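Local coordinates for protein Udp-n-acetylglucosamine pyrophosphorylase (Trypanosoma brucei, PDB 4BQH) that probably catalyses the uridylation of N-acetyl-alpha-D-glucosamine 1-phosphate by UTP, yielding UDP-N-acetyl-alpha-D-glucosamine and diphosphate, at residues I109-G122 with R170-N184. Numbering follows the deposited sequence.
Sequences IQKGQIAFLILAGG and RKARVQLLVMTSGQN
Ala172 sets its methyl against the last turn of helix 95-110, at CA of Gln110. Strands 114-119 and 175-180 then run side by side as parallel neighbours in the central sheet of a GT-A-like, Rossmann-type nucleotidyltransferase fold. The link between them includes helix 147-166, which also covers Ile109 and Val174. Before the strands pair, water bridges the backbones: one molecule accepts from Arg173 N and donates to Gln110 O. Val174 directs CG2 to Ile109 CG2 (3.9 Å). Its CG1, anti to the backbone N (chi1 171°), lies over the Ile114 carbonyl and Phe116 N. Gln175 N donates to Ile114 O, and Gln175 O accepts from Phe116 N at 2.8 Å. Leu176 CD1 touches both Phe116 O (3.5 Å) and Ile118 CD1 (3.6 Å). On the other face, Leu177 CD1 sits equally far from the CB atoms of Ala115 and Leu117. Leu177 O accepts from Ile118 N almost head-on, at 2.7 Å. Met179 runs beside Leu119, and its CE reaches Leu119 CD2 (3.7 Å); Val241 and Ala244 of helix 241-246 pack on Met179. Past the strands, Ser181 N donates to Asn184 OD1 and steadies the amide, while Ser181 OG accepts from the backbone N of Asn184, an ST motif. Asn184 ND2 donates to a lone pair of Ala120 O at 3.2 Å.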
ATOM      1  N   ILE A 109      -8.089  16.840  -1.314  1.00  9.71           N
ATOM      2  CA  ILE A 109      -9.130  15.804  -1.239  1.00  9.76           C
ATOM      3  C   ILE A 109     -10.472  16.347  -1.777  1.00 10.26           C
ATOM      4  O   ILE A 109     -11.144  15.685  -2.597  1.00 10.18           O
ATOM      5  CB  ILE A 109      -9.248  15.238   0.202  1.00  9.66           C
ATOM      6  CG1 ILE A 109      -7.990  14.414   0.510  1.00 10.01           C
ATOM      7  CG2 ILE A 109     -10.483  14.349   0.338  1.00 10.28           C
ATOM      8  CD1 ILE A 109      -7.847  14.097   1.993  1.00 10.01           C
ATOM      9  N   GLN A 110     -10.831  17.554  -1.329  1.00 11.08           N
ATOM     10  CA  GLN A 110     -12.090  18.203  -1.779  1.00 12.32           C
ATOM     11  C   GLN A 110     -12.130  18.374  -3.292  1.00 12.54           C
ATOM     12  O   GLN A 110     -13.180  18.139  -3.945  1.00 13.35           O
ATOM     13  CB  GLN A 110     -12.270  19.574  -1.098  1.00 12.93           C
ATOM     14  CG  GLN A 110     -13.513  20.337  -1.586  1.00 14.40           C
ATOM     15  CD  GLN A 110     -14.807  19.609  -1.295  1.00 16.37           C
ATOM     16  OE1 GLN A 110     -15.492  19.138  -2.208  1.00 19.15           O
ATOM     17  NE2 GLN A 110     -15.158  19.523  -0.027  1.00 16.90           N
ATOM     18  N   LYS A 111     -10.984  18.764  -3.848  1.00 12.89           N
ATOM     19  CA  LYS A 111     -10.852  19.028  -5.280  1.00 14.43           C
ATOM     20  C   LYS A 111     -10.897  17.764  -6.125  1.00 13.65           C
ATOM     21  O   LYS A 111     -10.842  17.850  -7.352  1.00 15.29           O
ATOM     22  CB  LYS A 111      -9.579  19.829  -5.580  1.00 16.41           C
ATOM     23  CG  LYS A 111      -9.659  21.305  -5.187  1.00 20.28           C
ATOM     24  CD  LYS A 111      -8.501  22.121  -5.768  1.00 23.53           C
ATOM     25  CE  LYS A 111      -7.158  21.834  -5.085  1.00 27.42           C
ATOM     26  NZ  LYS A 111      -5.974  22.174  -5.948  1.00 29.94           N
ATOM     27  N   GLY A 112     -10.953  16.589  -5.481  1.00 12.85           N
ATOM     28  CA  GLY A 112     -11.006  15.314  -6.227  1.00 12.80           C
ATOM     29  C   GLY A 112      -9.676  14.915  -6.847  1.00 12.66           C
ATOM     30  O   GLY A 112      -9.640  14.135  -7.817  1.00 13.14           O
ATOM     31  N   GLN A 113      -8.591  15.440  -6.291  1.00 11.59           N
ATOM     32  CA  GLN A 113      -7.252  15.216  -6.844  1.00 11.92           C
ATOM     33  C   GLN A 113      -6.540  13.983  -6.302  1.00 10.21           C
ATOM     34  O   GLN A 113      -5.437  13.659  -6.777  1.00  9.68           O
ATOM     35  CB  GLN A 113      -6.370  16.423  -6.564  1.00 13.61           C
ATOM     36  CG  GLN A 113      -6.776  17.648  -7.373  1.00 15.57           C
ATOM     37  CD  GLN A 113      -5.911  18.820  -6.993  1.00 17.74           C
ATOM     38  OE1 GLN A 113      -5.663  19.048  -5.819  1.00 19.61           O
ATOM     39  NE2 GLN A 113      -5.415  19.542  -7.982  1.00 21.35           N
ATOM     40  N   ILE A 114      -7.158  13.275  -5.362  1.00  9.35           N
ATOM     41  CA  ILE A 114      -6.447  12.167  -4.673  1.00  9.18           C
ATOM     42  C   ILE A 114      -7.020  10.790  -5.016  1.00  9.01           C
ATOM     43  O   ILE A 114      -8.237  10.589  -4.977  1.00  9.73           O
ATOM     44  CB  ILE A 114      -6.475  12.360  -3.123  1.00  9.22           C
ATOM     45  CG1 ILE A 114      -5.944  13.753  -2.742  1.00  9.38           C
ATOM     46  CG2 ILE A 114      -5.774  11.199  -2.381  1.00  9.38           C
ATOM     47  CD1 ILE A 114      -4.567  14.065  -3.321  1.00  9.85           C
ATOM     48  N   ALA A 115      -6.140   9.852  -5.340  1.00  8.61           N
ATOM     49  CA  ALA A 115      -6.521   8.446  -5.451  1.00  8.63           C
ATOM     50  C   ALA A 115      -5.762   7.668  -4.389  1.00  8.66           C
ATOM     51  O   ALA A 115      -4.629   8.038  -4.027  1.00  9.53           O
ATOM     52  CB  ALA A 115      -6.196   7.895  -6.830  1.00  8.48           C
ATOM     53  N   PHE A 116      -6.373   6.595  -3.890  1.00  8.37           N
ATOM     54  CA  PHE A 116      -5.692   5.674  -2.974  1.00  8.11           C
ATOM     55  C   PHE A 116      -5.655   4.314  -3.656  1.00  8.37           C
ATOM     56  O   PHE A 116      -6.696   3.781  -4.013  1.00  8.63           O
ATOM     57  CB  PHE A 116      -6.390   5.548  -1.602  1.00  8.47           C
ATOM     58  CG  PHE A 116      -5.571   4.772  -0.616  1.00  8.79           C
ATOM     59  CD1 PHE A 116      -5.524   3.380  -0.673  1.00  9.09           C
ATOM     60  CD2 PHE A 116      -4.787   5.435   0.319  1.00  8.80           C
ATOM     61  CE1 PHE A 116      -4.713   2.665   0.204  1.00  9.70           C
ATOM     62  CE2 PHE A 116      -3.973   4.721   1.196  1.00  9.21           C
ATOM     63  CZ  PHE A 116      -3.924   3.345   1.122  1.00  9.37           C
ATOM     64  N   LEU A 117      -4.459   3.759  -3.821  1.00  8.34           N
ATOM     65  CA  LEU A 117      -4.280   2.486  -4.513  1.00  8.74           C
ATOM     66  C   LEU A 117      -4.022   1.428  -3.436  1.00  8.89           C
ATOM     67  O   LEU A 117      -3.001   1.481  -2.724  1.00  8.40           O
ATOM     68  CB  LEU A 117      -3.107   2.597  -5.491  1.00  9.01           C
ATOM     69  CG  LEU A 117      -2.829   1.463  -6.487  1.00  8.75           C
ATOM     70  CD1 LEU A 117      -1.766   1.908  -7.489  1.00  9.85           C
ATOM     71  CD2 LEU A 117      -2.413   0.176  -5.771  1.00  9.04           C
ATOM     72  N   ILE A 118      -4.961   0.497  -3.272  1.00  8.97           N
ATOM     73  CA  ILE A 118      -4.764  -0.585  -2.288  1.00  9.73           C
ATOM     74  C   ILE A 118      -4.116  -1.790  -2.972  1.00  9.61           C
ATOM     75  O   ILE A 118      -4.656  -2.317  -3.966  1.00 10.07           O
ATOM     76  CB  ILE A 118      -6.104  -1.127  -1.731  1.00 10.69           C
ATOM     77  CG1 ILE A 118      -6.942  -0.040  -1.090  1.00 11.90           C
ATOM     78  CG2 ILE A 118      -5.801  -2.254  -0.732  1.00 10.60           C
ATOM     79  CD1 ILE A 118      -8.294  -0.547  -0.567  1.00 12.15           C
ATOM     80  N   LEU A 119      -2.965  -2.247  -2.461  1.00 10.06           N
ATOM     81  CA  LEU A 119      -2.327  -3.463  -2.999  1.00 10.47           C
ATOM     82  C   LEU A 119      -3.086  -4.659  -2.433  1.00 11.26           C
ATOM     83  O   LEU A 119      -3.034  -4.930  -1.206  1.00 11.76           O
ATOM     84  CB  LEU A 119      -0.839  -3.499  -2.603  1.00 10.81           C
ATOM     85  CG  LEU A 119      -0.009  -2.257  -2.963  1.00 11.38           C
ATOM     86  CD1 LEU A 119       1.315  -2.276  -2.211  1.00 11.47           C
ATOM     87  CD2 LEU A 119       0.244  -2.186  -4.462  1.00 11.80           C
ATOM     88  N   ALA A 120      -3.799  -5.347  -3.322  1.00 11.05           N
ATOM     89  CA  ALA A 120      -4.810  -6.321  -2.930  1.00 11.48           C
ATOM     90  C   ALA A 120      -4.674  -7.670  -3.622  1.00 11.74           C
ATOM     91  O   ALA A 120      -5.671  -8.376  -3.831  1.00 11.56           O
ATOM     92  CB  ALA A 120      -6.200  -5.739  -3.157  1.00 12.13           C
ATOM     93  N   GLY A 121      -3.440  -8.040  -3.955  1.00 11.83           N
ATOM     94  CA  GLY A 121      -3.195  -9.266  -4.683  1.00 13.49           C
ATOM     95  C   GLY A 121      -2.939 -10.462  -3.789  1.00 15.22           C
ATOM     96  O   GLY A 121      -2.970 -11.597  -4.261  1.00 17.44           O
ATOM     97  N   GLY A 122      -2.675 -10.217  -2.504  1.00 15.17           N
ATOM     98  CA  GLY A 122      -2.274 -11.303  -1.597  1.00 15.89           C
ATOM     99  C   GLY A 122      -3.449 -11.976  -0.915  1.00 15.80           C
ATOM    100  O   GLY A 122      -4.495 -11.342  -0.661  1.00 15.28           O
ATOM    101  N   ARG A 170     -19.991  20.668  -3.409  1.00 26.46           N
ATOM    102  CA  ARG A 170     -19.492  19.517  -4.161  1.00 26.29           C
ATOM    103  C   ARG A 170     -18.999  18.405  -3.233  1.00 23.06           C
ATOM    104  O   ARG A 170     -18.469  18.670  -2.165  1.00 21.85           O
ATOM    105  CB  ARG A 170     -18.378  19.930  -5.127  1.00 30.57           C
ATOM    106  CG  ARG A 170     -18.167  18.951  -6.280  1.00 35.69           C
ATOM    107  CD  ARG A 170     -19.378  18.931  -7.213  1.00 39.93           C
ATOM    108  NE  ARG A 170     -19.729  17.589  -7.690  1.00 41.77           N
ATOM    109  CZ  ARG A 170     -20.560  16.741  -7.078  1.00 41.27           C
ATOM    110  NH1 ARG A 170     -21.143  17.055  -5.933  1.00 38.92           N
ATOM    111  NH2 ARG A 170     -20.806  15.562  -7.623  1.00 42.49           N
ATOM    112  N   LYS A 171     -19.213  17.165  -3.649  1.00 20.76           N
ATOM    113  CA  LYS A 171     -18.803  16.014  -2.861  1.00 19.99           C
ATOM    114  C   LYS A 171     -17.296  15.862  -3.000  1.00 16.98           C
ATOM    115  O   LYS A 171     -16.747  16.070  -4.089  1.00 16.17           O
ATOM    116  CB  LYS A 171     -19.524  14.750  -3.336  1.00 22.82           C
ATOM    117  CG  LYS A 171     -21.040  14.765  -3.077  1.00 26.55           C
ATOM    118  CD  LYS A 171     -21.393  14.572  -1.598  1.00 30.52           C
ATOM    119  CE  LYS A 171     -21.527  15.882  -0.821  1.00 33.10           C
ATOM    120  NZ  LYS A 171     -21.963  15.649   0.587  1.00 37.08           N
ATOM    121  N   ALA A 172     -16.642  15.539  -1.890  1.00 15.51           N
ATOM    122  CA  ALA A 172     -15.193  15.257  -1.890  1.00 13.97           C
ATOM    123  C   ALA A 172     -15.090  13.789  -2.243  1.00 13.41           C
ATOM    124  O   ALA A 172     -15.747  12.966  -1.611  1.00 12.62           O
ATOM    125  CB  ALA A 172     -14.598  15.489  -0.507  1.00 13.81           C
ATOM    126  N   ARG A 173     -14.292  13.453  -3.253  1.00 13.57           N
ATOM    127  CA  ARG A 173     -14.208  12.056  -3.689  1.00 13.78           C
ATOM    128  C   ARG A 173     -12.757  11.615  -3.875  1.00 12.23           C
ATOM    129  O   ARG A 173     -12.031  12.148  -4.708  1.00 11.69           O
ATOM    130  CB  ARG A 173     -15.012  11.802  -4.993  1.00 16.28           C
ATOM    131  CG  ARG A 173     -16.534  11.856  -4.809  1.00 19.94           C
ATOM    132  CD  ARG A 173     -16.988  10.858  -3.746  1.00 23.98           C
ATOM    133  NE  ARG A 173     -18.430  10.894  -3.466  1.00 28.94           N
ATOM    134  CZ  ARG A 173     -18.986  11.316  -2.330  1.00 28.55           C
ATOM    135  NH1 ARG A 173     -18.248  11.779  -1.328  1.00 30.24           N
ATOM    136  NH2 ARG A 173     -20.305  11.280  -2.200  1.00 30.78           N
ATOM    137  N   VAL A 174     -12.361  10.630  -3.087  1.00 10.75           N
ATOM    138  CA  VAL A 174     -11.060   9.980  -3.275  1.00 10.60           C
ATOM    139  C   VAL A 174     -11.310   8.757  -4.195  1.00 10.44           C
ATOM    140  O   VAL A 174     -12.144   7.899  -3.860  1.00 10.55           O
ATOM    141  CB  VAL A 174     -10.505   9.493  -1.920  1.00 10.28           C
ATOM    142  CG1 VAL A 174      -9.250   8.624  -2.130  1.00 10.77           C
ATOM    143  CG2 VAL A 174     -10.221  10.674  -1.002  1.00 11.02           C
ATOM    144  N   GLN A 175     -10.621   8.663  -5.335  1.00 10.22           N
ATOM    145  CA  GLN A 175     -10.778   7.471  -6.204  1.00 10.37           C
ATOM    146  C   GLN A 175     -10.065   6.305  -5.544  1.00 11.16           C
ATOM    147  O   GLN A 175      -8.906   6.454  -5.152  1.00 11.55           O
ATOM    148  CB  GLN A 175     -10.192   7.717  -7.589  1.00 11.13           C
ATOM    149  CG  GLN A 175     -10.834   8.907  -8.315  1.00 11.62           C
ATOM    150  CD  GLN A 175     -12.300   8.676  -8.607  1.00 12.40           C
ATOM    151  OE1 GLN A 175     -12.704   7.579  -8.998  1.00 12.38           O
ATOM    152  NE2 GLN A 175     -13.120   9.710  -8.392  1.00 13.13           N
ATOM    153  N   LEU A 176     -10.764   5.177  -5.404  1.00 10.36           N
ATOM    154  CA  LEU A 176     -10.200   3.990  -4.790  1.00 10.19           C
ATOM    155  C   LEU A 176      -9.811   3.036  -5.913  1.00 10.31           C
ATOM    156  O   LEU A 176     -10.644   2.653  -6.755  1.00 10.23           O
ATOM    157  CB  LEU A 176     -11.223   3.322  -3.849  1.00 10.99           C
ATOM    158  CG  LEU A 176     -10.718   2.038  -3.172  1.00 11.16           C
ATOM    159  CD1 LEU A 176      -9.459   2.298  -2.351  1.00 11.50           C
ATOM    160  CD2 LEU A 176     -11.785   1.429  -2.288  1.00 11.44           C
ATOM    161  N   LEU A 177      -8.536   2.660  -5.925  1.00  9.89           N
ATOM    162  CA  LEU A 177      -7.998   1.761  -6.945  1.00 10.09           C
ATOM    163  C   LEU A 177      -7.638   0.477  -6.227  1.00 10.67           C
ATOM    164  O   LEU A 177      -6.781   0.492  -5.330  1.00 11.31           O
ATOM    165  CB  LEU A 177      -6.737   2.390  -7.559  1.00  9.92           C
ATOM    166  CG  LEU A 177      -6.736   3.893  -7.852  1.00 10.32           C
ATOM    167  CD1 LEU A 177      -5.396   4.272  -8.481  1.00 10.31           C
ATOM    168  CD2 LEU A 177      -7.912   4.231  -8.759  1.00 10.61           C
ATOM    169  N   VAL A 178      -8.319  -0.613  -6.571  1.00 10.07           N
ATOM    170  CA  VAL A 178      -8.107  -1.873  -5.865  1.00  9.97           C
ATOM    171  C   VAL A 178      -7.289  -2.792  -6.786  1.00 10.24           C
ATOM    172  O   VAL A 178      -7.797  -3.246  -7.812  1.00 10.53           O
ATOM    173  CB  VAL A 178      -9.462  -2.529  -5.500  1.00 10.08           C
ATOM    174  CG1 VAL A 178      -9.244  -3.860  -4.779  1.00  9.26           C
ATOM    175  CG2 VAL A 178     -10.257  -1.572  -4.632  1.00 10.35           C
ATOM    176  N   MET A 179      -6.022  -3.022  -6.439  1.00  9.90           N
ATOM    177  CA  MET A 179      -5.152  -3.789  -7.322  1.00 10.01           C
ATOM    178  C   MET A 179      -5.204  -5.268  -6.976  1.00 10.44           C
ATOM    179  O   MET A 179      -4.568  -5.741  -6.041  1.00 10.77           O
ATOM    180  CB  MET A 179      -3.700  -3.274  -7.343  1.00 10.34           C
ATOM    181  CG  MET A 179      -2.966  -3.897  -8.542  1.00 10.94           C
ATOM    182  SD  MET A 179      -1.286  -3.263  -8.710  1.00 12.23           S
ATOM    183  CE  MET A 179      -0.453  -4.222  -7.469  1.00 11.29           C
ATOM    184  N   THR A 180      -5.983  -5.989  -7.762  1.00 10.45           N
ATOM    185  CA  THR A 180      -6.285  -7.385  -7.485  1.00 11.64           C
ATOM    186  C   THR A 180      -5.198  -8.265  -8.124  1.00 12.21           C
ATOM    187  O   THR A 180      -4.264  -7.770  -8.748  1.00 11.43           O
ATOM    188  CB  THR A 180      -7.645  -7.723  -8.091  1.00 11.87           C
ATOM    189  OG1 THR A 180      -7.632  -7.340  -9.475  1.00 12.27           O
ATOM    190  CG2 THR A 180      -8.763  -6.943  -7.366  1.00 12.30           C
ATOM    191  N   SER A 181      -5.338  -9.577  -7.966  1.00 13.24           N
ATOM    192  CA  SER A 181      -4.637 -10.514  -8.839  1.00 13.98           C
ATOM    193  C   SER A 181      -5.585 -10.992  -9.938  1.00 14.88           C
ATOM    194  O   SER A 181      -6.817 -10.873  -9.816  1.00 15.49           O
ATOM    195  CB  SER A 181      -4.108 -11.715  -8.044  1.00 13.90           C
ATOM    196  OG  SER A 181      -5.166 -12.557  -7.587  1.00 14.45           O
ATOM    197  N   GLY A 182      -5.016 -11.551 -11.008  1.00 15.21           N
ATOM    198  CA  GLY A 182      -5.833 -12.157 -12.052  1.00 17.19           C
ATOM    199  C   GLY A 182      -6.787 -13.172 -11.447  1.00 17.61           C
ATOM    200  O   GLY A 182      -7.978 -13.209 -11.777  1.00 18.95           O
ATOM    201  N   GLN A 183      -6.275 -13.965 -10.521  1.00 17.00           N
ATOM    202  CA  GLN A 183      -7.085 -15.020  -9.941  1.00 18.72           C
ATOM    203  C   GLN A 183      -8.117 -14.566  -8.924  1.00 17.27           C
ATOM    204  O   GLN A 183      -9.159 -15.187  -8.814  1.00 18.27           O
ATOM    205  CB  GLN A 183      -6.208 -16.123  -9.373  1.00 20.34           C
ATOM    206  CG  GLN A 183      -5.555 -16.931 -10.481  1.00 23.78           C
ATOM    207  CD  GLN A 183      -4.822 -18.155  -9.972  1.00 27.06           C
ATOM    208  OE1 GLN A 183      -4.094 -18.096  -8.969  1.00 28.71           O
ATOM    209  NE2 GLN A 183      -5.003 -19.276 -10.667  1.00 27.31           N
ATOM    210  N   ASN A 184      -7.848 -13.479  -8.196  1.00 15.30           N
ATOM    211  CA  ASN A 184      -8.758 -13.050  -7.135  1.00 14.24           C
ATOM    212  C   ASN A 184      -9.672 -11.877  -7.496  1.00 14.25           C
ATOM    213  O   ASN A 184     -10.460 -11.415  -6.666  1.00 13.55           O
ATOM    214  CB  ASN A 184      -8.010 -12.839  -5.796  1.00 13.78           C
ATOM    215  CG  ASN A 184      -7.344 -11.466  -5.665  1.00 13.26           C
ATOM    216  OD1 ASN A 184      -7.538 -10.562  -6.482  1.00 12.53           O
ATOM    217  ND2 ASN A 184      -6.554 -11.312  -4.606  1.00 13.56           N
TER
HETATM  218  O   HOH W   1      -9.698  13.500  -3.865  1.00 10.57           O
HETATM  219  O   HOH W   2     -13.998  15.715  -5.116  1.00 15.04           O
HETATM  220  O   HOH W   3     -11.955  12.242  -7.546  1.00 20.00           O